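PDB 1ON3: methylmalonyl-CoA carboxyltransferase 12S subunit from Propionibacterium freudenreichii, which catalyses transfer of the carboxyl group of methylmalonyl-CoA to the biotin of the 1.3S subunit, as part of the hexameric core of transcarboxylase. Local coordinates for residues E[45-50]-E[84-89]; E[393-396]-E[401-404]. All coordinates share one frame; numbering follows the deposited sequence.

Contact 1. Residues E[45-50]-E[84-89]; sequences TARERL and GVVTGR
Arg47 and Val86 carry most of the contact between the first turn of helix 46-53 and the start of strand 85-92, with Ala46 and Leu50 completing the helix side. From its CB, which sets off neither at the strand nor away from it, the Arg47 chain runs extended to NE and lies roughly perpendicular to the valine. Arg47 CG is the first atom to touch, 3.9 Å from Val86 CG2. Farther out, NE and CZ pass over the same methyl, and Arg47 NH2 ends 3.6 Å from Val86 CG2. Arg47 NH1 reaches the other branch, at 3.7 Å from Val86 CG1. Val86 CG2 thus sits under one face of the guanidinium, 3.5 Å from its plane and off-centre, nearer the edge of the group than its middle.

Val86 holds CG1 anti to its backbone N (chi1 -175°), and this branch also receives the helix's next turn: Leu50 CD1 packs 3.6 Å from Val86 CG1, the leucine and valine side chains lying antiparallel, side by side. Ala46 CB lies more loosely, 4.3 Å from Val86 CG2. Phe59 touches both Leu50 and Val86. Behind these residues the helix start is fixed by a capping box, in which Glu48 N donates to Thr45 OG1 and Thr45 N to Glu48 OE2.

The contact between the segments is purely van der Waals. The arginine lends the valine its flat face while NH1 makes a salt bridge to Glu61, which probably offsets its charge, and one apolar residue of the sheet is covered by a charged group as well as by leucine and alanine.

Contact 2. Residues E[393-396]-E[401-404]; sequences YAYS and PKIT
A beta-alpha-beta unit of the C-terminal carboxyltransferase half, with a crotonase-like core, holds this contact: helix 384-397 comes between the adjacent parallel strands 364-370 and 402-407 along the chain, and its last turn meets the start of the second strand. Lys402 reaches back from that strand to the helix backbone. Its NZ donates to Tyr395 O at 2.8 Å, arriving with a C=O...N angle of 148° and tilted 32° from the carbonyl plane. The chain gets there by a bend at chi3 (-71°), which turns CE and NZ onto the carbonyl after CD has come up to the tyrosine. There Lys402 CD meets the edge of the Tyr395 ring near its plane, 4.2 Å from CD2, the two side chains crossing at a slant.

Two further carbonyls, Ala398 O and Leu423 O, also accept from NZ, so three bonds grip the buried amine. A positive charge among carbonyls at the C-terminal end of a helix is likely to be favoured by the helix dipole. A methionine in place of Lys402 would probably leave the carbonyls of Tyr395, Ala398 and Leu423 without their shared donor and weaken the tie between helix end and strand. The far end of the tyrosine is held separately: its OH hydrogen-bonds to Gln366 OE1, and the NE2 of that glutamine bonds to Thr404 OG1.

On the sheet side, strand 402-407 runs between the parallel strands 364-370 and 427-430. On the helix side, Ala394 and Tyr395 rest on Val354 of helix 344-359, while Ser396 packs against Phe159 of a neighbouring subunit.

Both segments of contact 1 precede those of contact 2 in the sequence, and the two contacts lie on opposite sides of the chain's centre, with centres 38 Å apart and nearest atoms about 28 Å apart. They share no helix or sheet. Strand 85-92 belongs to the sheet of the N-terminal carboxyltransferase half, strand 402-407 to that of the C-terminal half; the two sheets have the same strand order and directions, in keeping with a duplicated domain. The contacts are not counterparts, however: contact 1 sits at the antiparallel part of its sheet, contact 2 in the parallel part. Each joins a helix to the sheet of its own half, so neither ties the two halves together.

Contact 1. Residues E[45-50]-E[84-89]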
loop_
_atom_site.group_PDB
_atom_site.type_symbol
_atom_site.label_atom_id
_atom_site.label_comp_id
_atom_site.label_asym_id
_atom_site.label_seq_id
_atom_site.Cartn_x
_atom_site.Cartn_y
_atom_site.Cartn_z
ATOM N N THR E 45 -42.881 21.397 -5.569
ATOM C CA THR E 45 -42.843 20.144 -6.332
ATOM C C THR E 45 -41.406 19.638 -6.324
ATOM O O THR E 45 -40.497 20.347 -5.914
ATOM C CB THR E 45 -43.206 20.360 -7.798
ATOM O OG1 THR E 45 -42.222 21.219 -8.393
ATOM C CG2 THR E 45 -44.572 21.003 -7.924
ATOM N N ALA E 46 -41.204 18.417 -6.794
ATOM C CA ALA E 46 -39.866 17.842 -6.867
ATOM C C ALA E 46 -38.906 18.713 -7.684
ATOM O O ALA E 46 -37.756 18.901 -7.301
ATOM C CB ALA E 46 -39.941 16.467 -7.480
ATOM N N ARG E 47 -39.371 19.248 -8.811
ATOM C CA ARG E 47 -38.491 20.053 -9.642
ATOM C C ARG E 47 -38.242 21.453 -9.106
ATOM O O ARG E 47 -37.163 22.004 -9.309
ATOM C CB ARG E 47 -39.012 20.072 -11.084
ATOM C CG ARG E 47 -38.868 18.685 -11.721
ATOM C CD ARG E 47 -39.557 18.524 -13.068
ATOM N NE ARG E 47 -39.399 17.147 -13.539
ATOM C CZ ARG E 47 -38.311 16.677 -14.143
ATOM N NH1 ARG E 47 -37.263 17.471 -14.375
ATOM N NH2 ARG E 47 -38.258 15.409 -14.497
ATOM N N GLU E 48 -39.226 22.030 -8.421
ATOM C CA GLU E 48 -39.036 23.353 -7.840
ATOM C C GLU E 48 -37.969 23.249 -6.747
ATOM O O GLU E 48 -37.135 24.136 -6.590
ATOM C CB GLU E 48 -40.351 23.868 -7.241
ATOM C CG GLU E 48 -41.355 24.313 -8.289
ATOM C CD GLU E 48 -42.769 24.449 -7.744
ATOM O OE1 GLU E 48 -43.632 24.939 -8.490
ATOM O OE2 GLU E 48 -43.026 24.063 -6.586
ATOM N N ARG E 49 -38.004 22.156 -5.993
ATOM C CA ARG E 49 -37.040 21.944 -4.911
ATOM C C ARG E 49 -35.609 21.901 -5.440
ATOM O O ARG E 49 -34.718 22.549 -4.891
ATOM C CB ARG E 49 -37.375 20.647 -4.158
ATOM C CG ARG E 49 -38.593 20.806 -3.238
ATOM C CD ARG E 49 -39.181 19.462 -2.769
ATOM N NE ARG E 49 -40.303 19.670 -1.850
ATOM C CZ ARG E 49 -41.161 18.726 -1.468
ATOM N NH1 ARG E 49 -41.041 17.480 -1.914
ATOM N NH2 ARG E 49 -42.156 19.033 -0.649
ATOM N N LEU E 50 -35.388 21.149 -6.513
ATOM C CA LEU E 50 -34.053 21.077 -7.081
ATOM C C LEU E 50 -33.671 22.432 -7.666
ATOM O O LEU E 50 -32.536 22.879 -7.528
ATOM C CB LEU E 50 -33.992 20.002 -8.167
ATOM C CG LEU E 50 -33.982 18.573 -7.633
ATOM C CD1 LEU E 50 -34.118 17.581 -8.795
ATOM C CD2 LEU E 50 -32.683 18.341 -6.864
ATOM N N GLY E 84 -41.222 8.696 -10.973
ATOM C CA GLY E 84 -41.421 9.384 -9.715
ATOM C C GLY E 84 -40.220 10.004 -9.020
ATOM O O GLY E 84 -40.355 10.415 -7.877
ATOM N N VAL E 85 -39.053 10.052 -9.663
ATOM C CA VAL E 85 -37.902 10.700 -9.028
ATOM C C VAL E 85 -37.076 11.465 -10.063
ATOM O O VAL E 85 -36.867 10.998 -11.187
ATOM C CB VAL E 85 -36.994 9.682 -8.284
ATOM C CG1 VAL E 85 -36.147 8.884 -9.286
ATOM C CG2 VAL E 85 -36.084 10.427 -7.279
ATOM N N VAL E 86 -36.643 12.667 -9.695
ATOM C CA VAL E 86 -35.840 13.505 -10.586
ATOM C C VAL E 86 -34.423 13.431 -10.047
ATOM O O VAL E 86 -34.180 13.798 -8.900
ATOM C CB VAL E 86 -36.337 14.967 -10.580
ATOM C CG1 VAL E 86 -35.554 15.789 -11.610
ATOM C CG2 VAL E 86 -37.831 15.005 -10.904
ATOM N N THR E 87 -33.503 12.950 -10.878
ATOM C CA THR E 87 -32.116 12.756 -10.483
ATOM C C THR E 87 -31.110 13.409 -11.426
ATOM O O THR E 87 -31.317 13.483 -12.642
ATOM C CB THR E 87 -31.787 11.262 -10.428
ATOM O OG1 THR E 87 -31.995 10.693 -11.724
ATOM C CG2 THR E 87 -32.688 10.534 -9.418
ATOM N N GLY E 88 -29.998 13.868 -10.864
ATOM C CA GLY E 88 -28.998 14.487 -11.706
ATOM C C GLY E 88 -27.847 15.108 -10.954
ATOM O O GLY E 88 -27.649 14.853 -9.762
ATOM N N ARG E 89 -27.100 15.938 -11.677
ATOM C CA ARG E 89 -25.923 16.624 -11.161
ATOM C C ARG E 89 -26.117 18.135 -11.297
ATOM O O ARG E 89 -26.728 18.611 -12.250
ATOM C CB ARG E 89 -24.699 16.153 -11.960
ATOM C CG ARG E 89 -23.311 16.542 -11.415
ATOM C CD ARG E 89 -22.849 17.934 -11.844
ATOM N NE ARG E 89 -21.399 18.097 -11.697
ATOM C CZ ARG E 89 -20.730 19.202 -12.027
ATOM N NH1 ARG E 89 -21.381 20.248 -12.526
ATOM N NH2 ARG E 89 -19.410 19.266 -11.857
#

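Contact 2. Residues E[393-396]-E[401-404]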
loop_
_atom_site.group_PDB
_atom_site.type_symbol
_atom_site.label_atom_id
_atom_site.label_comp_id
_atom_site.label_asym_id
_atom_site.label_seq_id
_atom_site.Cartn_x
_atom_site.Cartn_y
_atom_site.Cartn_z
ATOM N N TYR E 393 -15.852 5.975 22.931
ATOM C CA TYR E 393 -15.447 5.294 21.717
ATOM C C TYR E 393 -15.176 6.285 20.586
ATOM O O TYR E 393 -14.095 6.262 19.983
ATOM C CB TYR E 393 -16.516 4.305 21.262
ATOM C CG TYR E 393 -16.039 3.452 20.114
ATOM C CD1 TYR E 393 -15.539 2.176 20.330
ATOM C CD2 TYR E 393 -16.027 3.955 18.812
ATOM C CE1 TYR E 393 -15.031 1.408 19.278
ATOM C CE2 TYR E 393 -15.517 3.206 17.759
ATOM C CZ TYR E 393 -15.023 1.935 17.998
ATOM O OH TYR E 393 -14.514 1.207 16.946
ATOM N N ALA E 394 -16.164 7.131 20.291
ATOM C CA ALA E 394 -16.041 8.098 19.205
ATOM C C ALA E 394 -14.820 8.995 19.346
ATOM O O ALA E 394 -14.062 9.171 18.395
ATOM C CB ALA E 394 -17.311 8.949 19.096
ATOM N N TYR E 395 -14.618 9.574 20.525
ATOM C CA TYR E 395 -13.449 10.432 20.707
ATOM C C TYR E 395 -12.130 9.654 20.624
ATOM O O TYR E 395 -11.187 10.103 19.965
ATOM C CB TYR E 395 -13.545 11.178 22.040
ATOM C CG TYR E 395 -14.371 12.441 21.965
ATOM C CD1 TYR E 395 -15.470 12.623 22.794
ATOM C CD2 TYR E 395 -14.035 13.465 21.077
ATOM C CE1 TYR E 395 -16.219 13.789 22.750
ATOM C CE2 TYR E 395 -14.780 14.644 21.026
ATOM C CZ TYR E 395 -15.870 14.794 21.866
ATOM O OH TYR E 395 -16.621 15.941 21.827
ATOM N N SER E 396 -12.053 8.488 21.272
ATOM C CA SER E 396 -10.817 7.689 21.240
ATOM C C SER E 396 -10.440 7.233 19.827
ATOM O O SER E 396 -9.275 7.060 19.518
ATOM C CB SER E 396 -10.926 6.451 22.149
ATOM O OG SER E 396 -11.207 6.817 23.493
ATOM N N PRO E 401 -8.070 16.913 14.639
ATOM C CA PRO E 401 -7.562 17.687 15.776
ATOM C C PRO E 401 -8.682 17.726 16.821
ATOM O O PRO E 401 -9.850 17.899 16.473
ATOM C CB PRO E 401 -7.309 19.072 15.169
ATOM C CG PRO E 401 -6.883 18.736 13.762
ATOM C CD PRO E 401 -7.856 17.626 13.367
ATOM N N LYS E 402 -8.325 17.535 18.088
ATOM C CA LYS E 402 -9.294 17.571 19.180
ATOM C C LYS E 402 -8.792 18.577 20.207
ATOM O O LYS E 402 -7.732 18.388 20.794
ATOM C CB LYS E 402 -9.436 16.175 19.796
ATOM C CG LYS E 402 -10.161 15.193 18.851
ATOM C CD LYS E 402 -10.211 13.760 19.396
ATOM C CE LYS E 402 -8.855 13.105 19.353
ATOM N NZ LYS E 402 -8.868 11.715 19.890
ATOM N N ILE E 403 -9.550 19.652 20.406
ATOM C CA ILE E 403 -9.167 20.712 21.341
ATOM C C ILE E 403 -10.238 20.857 22.410
ATOM O O ILE E 403 -11.422 21.031 22.104
ATOM C CB ILE E 403 -9.031 22.063 20.619
ATOM C CG1 ILE E 403 -8.142 21.908 19.382
ATOM C CG2 ILE E 403 -8.501 23.111 21.593
ATOM C CD1 ILE E 403 -6.707 21.551 19.684
ATOM N N THR E 404 -9.810 20.836 23.667
ATOM C CA THR E 404 -10.743 20.892 24.771
ATOM C C THR E 404 -10.481 22.027 25.768
ATOM O O THR E 404 -9.364 22.215 26.234
ATOM C CB THR E 404 -10.722 19.532 25.510
ATOM O OG1 THR E 404 -11.228 18.510 24.628
ATOM C CG2 THR E 404 -11.553 19.578 26.782
#